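Glucose-1-phosphate thymidylyltransferase (Bacillus anthracis, PDB 4ECM) catalyses transfer of a thymidylyl group from dTTP to glucose 1-phosphate, giving dTDP-glucose and pyrophosphate, probably as the first step toward dTDP-L-rhamnose. Local coordinates at residues R54-M57 with I58-A61; T220-N223 with N224-K228. All coordinates share one frame; numbering follows the deposited sequence. Where two conformers were deposited one is given.

Interaction 1 of 2, residues R54-M57 with I58-A61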
ATOM      1  N   ARG A  54     -17.766  10.094  12.297  0.60 23.32           N
ATOM      2  CA  ARG A  54     -17.858   9.776  10.877  0.60 25.41           C
ATOM      3  C   ARG A  54     -16.627  10.209  10.081  0.60 24.49           C
ATOM      4  O   ARG A  54     -16.675  10.260   8.862  0.60 26.61           O
ATOM      5  CB  ARG A  54     -19.172  10.326  10.263  0.60 27.78           C
ATOM      6  CG  ARG A  54     -19.332  11.843  10.247  0.60 31.70           C
ATOM      7  CD  ARG A  54     -20.761  12.315   9.803  0.60 37.12           C
ATOM      8  NE  ARG A  54     -21.854  11.690  10.574  0.60 40.97           N
ATOM      9  CZ  ARG A  54     -22.846  10.951  10.066  0.60 42.43           C
ATOM     10  NH1 ARG A  54     -22.971  10.771   8.751  0.60 42.54           N
ATOM     11  NH2 ARG A  54     -23.759  10.425  10.882  0.60 40.25           N
ATOM     12  N   TYR A  55     -15.514  10.471  10.766  1.00 22.48           N
ATOM     13  CA  TYR A  55     -14.282  10.855  10.109  1.00 21.44           C
ATOM     14  C   TYR A  55     -13.113  10.080  10.699  1.00 20.94           C
ATOM     15  O   TYR A  55     -13.190   9.597  11.832  1.00 20.27           O
ATOM     16  CB  TYR A  55     -14.002  12.352  10.283  1.00 21.55           C
ATOM     17  CG  TYR A  55     -15.134  13.225   9.813  1.00 23.74           C
ATOM     18  CD1 TYR A  55     -15.346  13.448   8.463  1.00 24.43           C
ATOM     19  CD2 TYR A  55     -16.008  13.800  10.714  1.00 23.06           C
ATOM     20  CE1 TYR A  55     -16.383  14.230   8.024  1.00 22.57           C
ATOM     21  CE2 TYR A  55     -17.039  14.584  10.285  1.00 28.31           C
ATOM     22  CZ  TYR A  55     -17.226  14.802   8.934  1.00 27.39           C
ATOM     23  OH  TYR A  55     -18.272  15.599   8.500  1.00 25.79           O
ATOM     24  N   PRO A  56     -12.029   9.938   9.927  1.00 21.12           N
ATOM     25  CA  PRO A  56     -10.802   9.380  10.472  1.00 20.41           C
ATOM     26  C   PRO A  56     -10.319  10.308  11.570  1.00 19.97           C
ATOM     27  O   PRO A  56     -10.470  11.516  11.448  1.00 19.59           O
ATOM     28  CB  PRO A  56      -9.828   9.430   9.305  1.00 21.16           C
ATOM     29  CG  PRO A  56     -10.623   9.620   8.125  1.00 23.89           C
ATOM     30  CD  PRO A  56     -11.919  10.235   8.499  1.00 21.81           C
ATOM     31  N   MET A  57      -9.742   9.749  12.618  1.00 19.35           N
ATOM     32  CA  MET A  57      -9.295  10.515  13.773  1.00 18.94           C
ATOM     33  C   MET A  57      -8.524  11.790  13.418  1.00 19.25           C
ATOM     34  O   MET A  57      -8.767  12.835  14.000  1.00 18.86           O
ATOM     35  CB  MET A  57      -8.427   9.615  14.656  1.00 19.40           C
ATOM     36  CG  MET A  57      -7.906  10.241  15.949  1.00 19.20           C
ATOM     37  SD  MET A  57      -6.804   9.126  16.873  1.00 18.39           S
ATOM     38  CE  MET A  57      -7.806   7.617  17.061  1.00 12.09           C
ATOM     39  N   ILE A  58      -7.618  11.702  12.451  1.00 18.87           N
ATOM     40  CA  ILE A  58      -6.754  12.839  12.115  1.00 18.50           C
ATOM     41  C   ILE A  58      -7.491  14.038  11.520  1.00 18.40           C
ATOM     42  O   ILE A  58      -6.999  15.169  11.611  1.00 17.37           O
ATOM     43  CB  ILE A  58      -5.551  12.390  11.232  1.00 18.53           C
ATOM     44  CG1 ILE A  58      -4.427  13.434  11.264  1.00 18.37           C
ATOM     45  CG2 ILE A  58      -5.989  12.038   9.823  1.00 15.91           C
ATOM     46  CD1 ILE A  58      -3.159  12.935  10.634  1.00 16.84           C
ATOM     47  N   TYR A  59      -8.667  13.810  10.926  1.00 18.05           N
ATOM     48  CA  TYR A  59      -9.442  14.914  10.353  1.00 18.31           C
ATOM     49  C   TYR A  59      -9.812  15.939  11.412  1.00 17.58           C
ATOM     50  O   TYR A  59      -9.925  17.114  11.109  1.00 16.61           O
ATOM     51  CB  TYR A  59     -10.736  14.433   9.693  1.00 19.40           C
ATOM     52  CG  TYR A  59     -10.638  13.981   8.251  1.00 22.24           C
ATOM     53  CD1 TYR A  59      -9.475  13.423   7.739  1.00 27.18           C
ATOM     54  CD2 TYR A  59     -11.759  14.029   7.416  1.00 27.09           C
ATOM     55  CE1 TYR A  59      -9.410  12.977   6.419  1.00 28.16           C
ATOM     56  CE2 TYR A  59     -11.702  13.581   6.101  1.00 27.40           C
ATOM     57  CZ  TYR A  59     -10.524  13.053   5.615  1.00 26.21           C
ATOM     58  OH  TYR A  59     -10.458  12.622   4.318  1.00 28.98           O
ATOM     59  N   HIS A  60     -10.020  15.488  12.639  1.00 16.97           N
ATOM     60  CA  HIS A  60     -10.417  16.389  13.721  1.00 17.72           C
ATOM     61  C   HIS A  60      -9.342  17.447  13.975  1.00 18.10           C
ATOM     62  O   HIS A  60      -9.661  18.618  14.102  1.00 18.14           O
ATOM     63  CB  HIS A  60     -10.752  15.617  15.005  1.00 16.77           C
ATOM     64  CG  HIS A  60     -11.945  14.724  14.869  1.00 19.02           C
ATOM     65  ND1 HIS A  60     -13.203  15.095  15.287  1.00 19.04           N
ATOM     66  CD2 HIS A  60     -12.082  13.499  14.304  1.00 22.40           C
ATOM     67  CE1 HIS A  60     -14.061  14.124  15.016  1.00 21.18           C
ATOM     68  NE2 HIS A  60     -13.409  13.147  14.407  1.00 19.57           N
ATOM     69  N   ALA A  61      -8.082  17.026  13.999  1.00 17.76           N
ATOM     70  CA  ALA A  61      -6.969  17.931  14.242  1.00 18.40           C
ATOM     71  C   ALA A  61      -6.821  18.928  13.094  1.00 18.40           C
ATOM     72  O   ALA A  61      -6.578  20.133  13.311  1.00 18.62           O
ATOM     73  CB  ALA A  61      -5.693  17.142  14.451  1.00 17.02           C
TER
HETATM   74  O   HOH W   1      -7.205  14.382  15.497  1.00 17.83           O
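Tyr-55 meets Tyr-59 at the point where the chain leaves a short strand and turns into a helix. The two side chains cross at about a right angle, and ring carbon CD1 of Tyr-55 lies 3.8 Å from CD2 of Tyr-59. At the far end of the first ring, the Tyr-55 hydroxyl is hydrogen-bonded to the backbone N of Phe-262.

Pro-56 lies over one face of the same aromatic ring. Its CD sits 3.9 Å from the Tyr-59 ring centroid, only 8° off the ring normal, which makes a CH-pi contact over the face. Its carbonyl reaches the backbone of the same tyrosine: Pro-56 O accepts the N-H of Tyr-59 at 3.0 Å, with the donor 42° above the carbonyl plane.

Met-57 O repeats that i to i+3 bond more loosely, taking His-60 N at 3.2 Å. A water donates to the same Met-57 O at 2.7 Å. The oxygen also lies at the edge of the imidazole, in its plane, while His-60 NE2 is hydrogen-bonded to Val-52 O. Met-57 has CG anti to its backbone N (chi1 -178°), and its side chain comes within about 6 Å of the bound dTDP-glucose.

This is the first turn of helix 57-67, entered directly from the hairpin of strands 51-52 and 55-56 in the nucleotidyltransferase domain.

Interaction 2 of 2, residues T220-N223 with N224-K228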
ATOM      1  N   THR A 220       6.689  17.154  28.585  1.00 25.01           N
ATOM      2  CA  THR A 220       6.583  17.787  29.910  1.00 25.17           C
ATOM      3  C   THR A 220       7.892  18.549  30.266  1.00 25.60           C
ATOM      4  O   THR A 220       7.844  19.646  30.836  1.00 25.30           O
ATOM      5  CB  THR A 220       6.193  16.771  30.993  1.00 26.13           C
ATOM      6  OG1 THR A 220       4.823  16.384  30.802  1.00 25.29           O
ATOM      7  CG2 THR A 220       6.357  17.370  32.393  1.00 24.97           C
ATOM      8  N   ASP A 221       9.044  17.993  29.895  1.00 25.52           N
ATOM      9  CA  ASP A 221      10.331  18.679  30.147  1.00 26.61           C
ATOM     10  C   ASP A 221      10.390  20.029  29.433  1.00 25.93           C
ATOM     11  O   ASP A 221      10.893  21.021  29.985  1.00 27.19           O
ATOM     12  CB  ASP A 221      11.503  17.806  29.717  1.00 27.49           C
ATOM     13  CG  ASP A 221      11.586  16.518  30.510  1.00 31.38           C
ATOM     14  OD1 ASP A 221      11.058  16.473  31.651  1.00 32.81           O
ATOM     15  OD2 ASP A 221      12.182  15.549  29.999  1.00 39.01           O
ATOM     16  N   ILE A 222       9.873  20.066  28.212  1.00 25.09           N
ATOM     17  CA  ILE A 222       9.816  21.296  27.434  1.00 25.21           C
ATOM     18  C   ILE A 222       8.899  22.305  28.116  1.00 25.02           C
ATOM     19  O   ILE A 222       9.242  23.485  28.260  1.00 24.00           O
ATOM     20  CB  ILE A 222       9.291  21.030  26.017  1.00 24.05           C
ATOM     21  CG1 ILE A 222      10.333  20.276  25.199  1.00 29.67           C
ATOM     22  CG2 ILE A 222       8.913  22.341  25.312  1.00 24.32           C
ATOM     23  CD1 ILE A 222       9.782  19.766  23.854  1.00 32.58           C
ATOM     24  N   ASN A 223       7.725  21.845  28.534  1.00 25.10           N
ATOM     25  CA  ASN A 223       6.783  22.732  29.215  1.00 25.55           C
ATOM     26  C   ASN A 223       7.377  23.284  30.522  1.00 25.62           C
ATOM     27  O   ASN A 223       7.210  24.470  30.821  1.00 26.04           O
ATOM     28  CB  ASN A 223       5.432  22.038  29.383  1.00 24.37           C
ATOM     29  CG  ASN A 223       4.793  21.729  28.037  1.00 27.16           C
ATOM     30  OD1 ASN A 223       5.020  22.465  27.076  1.00 25.84           O
ATOM     31  ND2 ASN A 223       4.000  20.646  27.952  1.00 23.61           N
ATOM     32  N   ASN A 224       8.106  22.453  31.262  1.00 25.96           N
ATOM     33  CA  ASN A 224       8.761  22.913  32.493  1.00 27.89           C
ATOM     34  C   ASN A 224       9.906  23.922  32.213  1.00 29.06           C
ATOM     35  O   ASN A 224      10.142  24.824  33.014  1.00 30.59           O
ATOM     36  CB  ASN A 224       9.264  21.727  33.344  1.00 29.06           C
ATOM     37  CG  ASN A 224       8.152  21.074  34.179  1.00 29.04           C
ATOM     38  OD1 ASN A 224       7.269  21.760  34.680  1.00 29.57           O
ATOM     39  ND2 ASN A 224       8.229  19.753  34.363  1.00 26.43           N
ATOM     40  N   TRP A 225      10.609  23.764  31.086  1.00 29.42           N
ATOM     41  CA  TRP A 225      11.687  24.689  30.694  1.00 29.64           C
ATOM     42  C   TRP A 225      11.092  26.075  30.499  1.00 28.77           C
ATOM     43  O   TRP A 225      11.584  27.060  31.054  1.00 30.60           O
ATOM     44  CB  TRP A 225      12.408  24.192  29.420  1.00 30.31           C
ATOM     45  CG  TRP A 225      13.410  25.160  28.834  1.00 35.08           C
ATOM     46  CD1 TRP A 225      14.638  25.485  29.346  1.00 36.59           C
ATOM     47  CD2 TRP A 225      13.278  25.908  27.600  1.00 39.13           C
ATOM     48  NE1 TRP A 225      15.261  26.396  28.529  1.00 39.89           N
ATOM     49  CE2 TRP A 225      14.457  26.674  27.451  1.00 39.43           C
ATOM     50  CE3 TRP A 225      12.274  26.008  26.612  1.00 37.21           C
ATOM     51  CZ2 TRP A 225      14.669  27.533  26.347  1.00 39.82           C
ATOM     52  CZ3 TRP A 225      12.482  26.860  25.525  1.00 37.38           C
ATOM     53  CH2 TRP A 225      13.672  27.621  25.410  1.00 39.01           C
ATOM     54  N   TYR A 226      10.016  26.159  29.722  1.00 27.35           N
ATOM     55  CA  TYR A 226       9.327  27.441  29.544  1.00 26.97           C
ATOM     56  C   TYR A 226       8.801  27.990  30.874  1.00 27.26           C
ATOM     57  O   TYR A 226       8.835  29.195  31.105  1.00 27.37           O
ATOM     58  CB  TYR A 226       8.151  27.308  28.603  1.00 25.21           C
ATOM     59  CG  TYR A 226       8.446  27.344  27.119  1.00 25.66           C
ATOM     60  CD1 TYR A 226       8.699  28.554  26.472  1.00 27.57           C
ATOM     61  CD2 TYR A 226       8.370  26.197  26.347  1.00 23.55           C
ATOM     62  CE1 TYR A 226       8.907  28.609  25.103  1.00 25.18           C
ATOM     63  CE2 TYR A 226       8.573  26.237  24.968  1.00 23.39           C
ATOM     64  CZ  TYR A 226       8.840  27.444  24.352  1.00 27.12           C
ATOM     65  OH  TYR A 226       9.025  27.490  22.982  1.00 23.16           O
ATOM     66  N   LEU A 227       8.301  27.089  31.728  1.00 28.14           N
ATOM     67  CA  LEU A 227       7.763  27.458  33.037  1.00 29.41           C
ATOM     68  C   LEU A 227       8.842  28.105  33.919  1.00 30.84           C
ATOM     69  O   LEU A 227       8.627  29.187  34.449  1.00 31.35           O
ATOM     70  CB  LEU A 227       7.145  26.243  33.735  1.00 28.75           C
ATOM     71  CG  LEU A 227       6.566  26.469  35.135  1.00 32.70           C
ATOM     72  CD1 LEU A 227       5.514  27.587  35.124  1.00 36.09           C
ATOM     73  CD2 LEU A 227       5.982  25.164  35.663  1.00 33.76           C
ATOM     74  N   LYS A 228       9.990  27.450  34.059  1.00 32.80           N
ATOM     75  CA  LYS A 228      11.107  28.001  34.838  1.00 35.78           C
ATOM     76  C   LYS A 228      11.577  29.331  34.282  1.00 34.99           C
ATOM     77  O   LYS A 228      12.117  30.143  35.013  1.00 36.08           O
ATOM     78  CB  LYS A 228      12.301  27.053  34.873  1.00 37.79           C
ATOM     79  CG  LYS A 228      12.076  25.783  35.671  1.00 45.68           C
ATOM     80  CD  LYS A 228      13.394  25.040  35.849  1.00 55.45           C
ATOM     81  CE  LYS A 228      13.230  23.791  36.709  1.00 61.92           C
ATOM     82  NZ  LYS A 228      14.565  23.196  37.063  1.00 68.15           N
TER
HETATM   83  O   HOH W   2      10.321  17.945  33.599  0.50 15.31           O
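The ring of Tyr-226, on alpha-helix 219-228, has Ile-222 beside it, CG2 of the isoleucine touching CE2 of the tyrosine at 3.9 Å, both side chains pointing the same way. One face of the Tyr-226 ring is covered from within the same turn by Trp-225, whose CZ3 stands 3.8 Å above the plane over the ring centre. The ring also meets that of Tyr-198, the planes about 10° apart, and its hydroxyl is hydrogen-bonded to Asp-199 OD1. At the edge of the indole, near its plane, lies Ile-222 O. Trp-225 has CG anti to the backbone N (chi1 172°), which carries the indole away from residues 220-223; there it stacks with Tyr-205 and makes a cation-pi contact with Arg-229.

All of this is built on regular helical backbone, held by i to i+4 bonds. Asn-224 N reaches Thr-220 O at 2.9 Å, and the bond from Tyr-226 N to Ile-222 O, 3.1 Å long, is nearly straight at 171°. Trp-225 N and Leu-227 N bond in the same way to Asp-221 O and Asn-223 O.

The start of the helix borders the active site. Thr-220 touches the bound dTDP-glucose, and its OG1 is hydrogen-bonded to Glu-181 OE1. One turn later the Asn-224 side chain runs alongside it, ND2 lying 3.6 Å from Thr-220 CG2. That amide nitrogen has two acceptors. One is the backbone O of Ile-179 on strand 175-181; the other is a water 2.9 Å from Asn-224 ND2, which donates in turn to Asp-221 OD1 at 2.6 Å.

Overall arrangement
Interaction 1 comes first along the chain, and interaction 2 follows much later; their centres lie 29 Å apart on opposite sides of the chain's centre, with nearest atoms about 17 Å from each other. Helix 57-67 packs on strand 25-30, while helix 219-228 packs on strands 175-181 and 190-198. These strands all belong to one large mixed sheet, so the sheet connects the two sites, which do not touch each other. Bound dTDP-glucose lies near both: interaction 2 touches it through Thr-220, and interaction 1 approaches it through Met-57. Only interaction 1 also faces a second subunit, through Pro-40, Ile-41 and Lys-43 of that neighbouring chain.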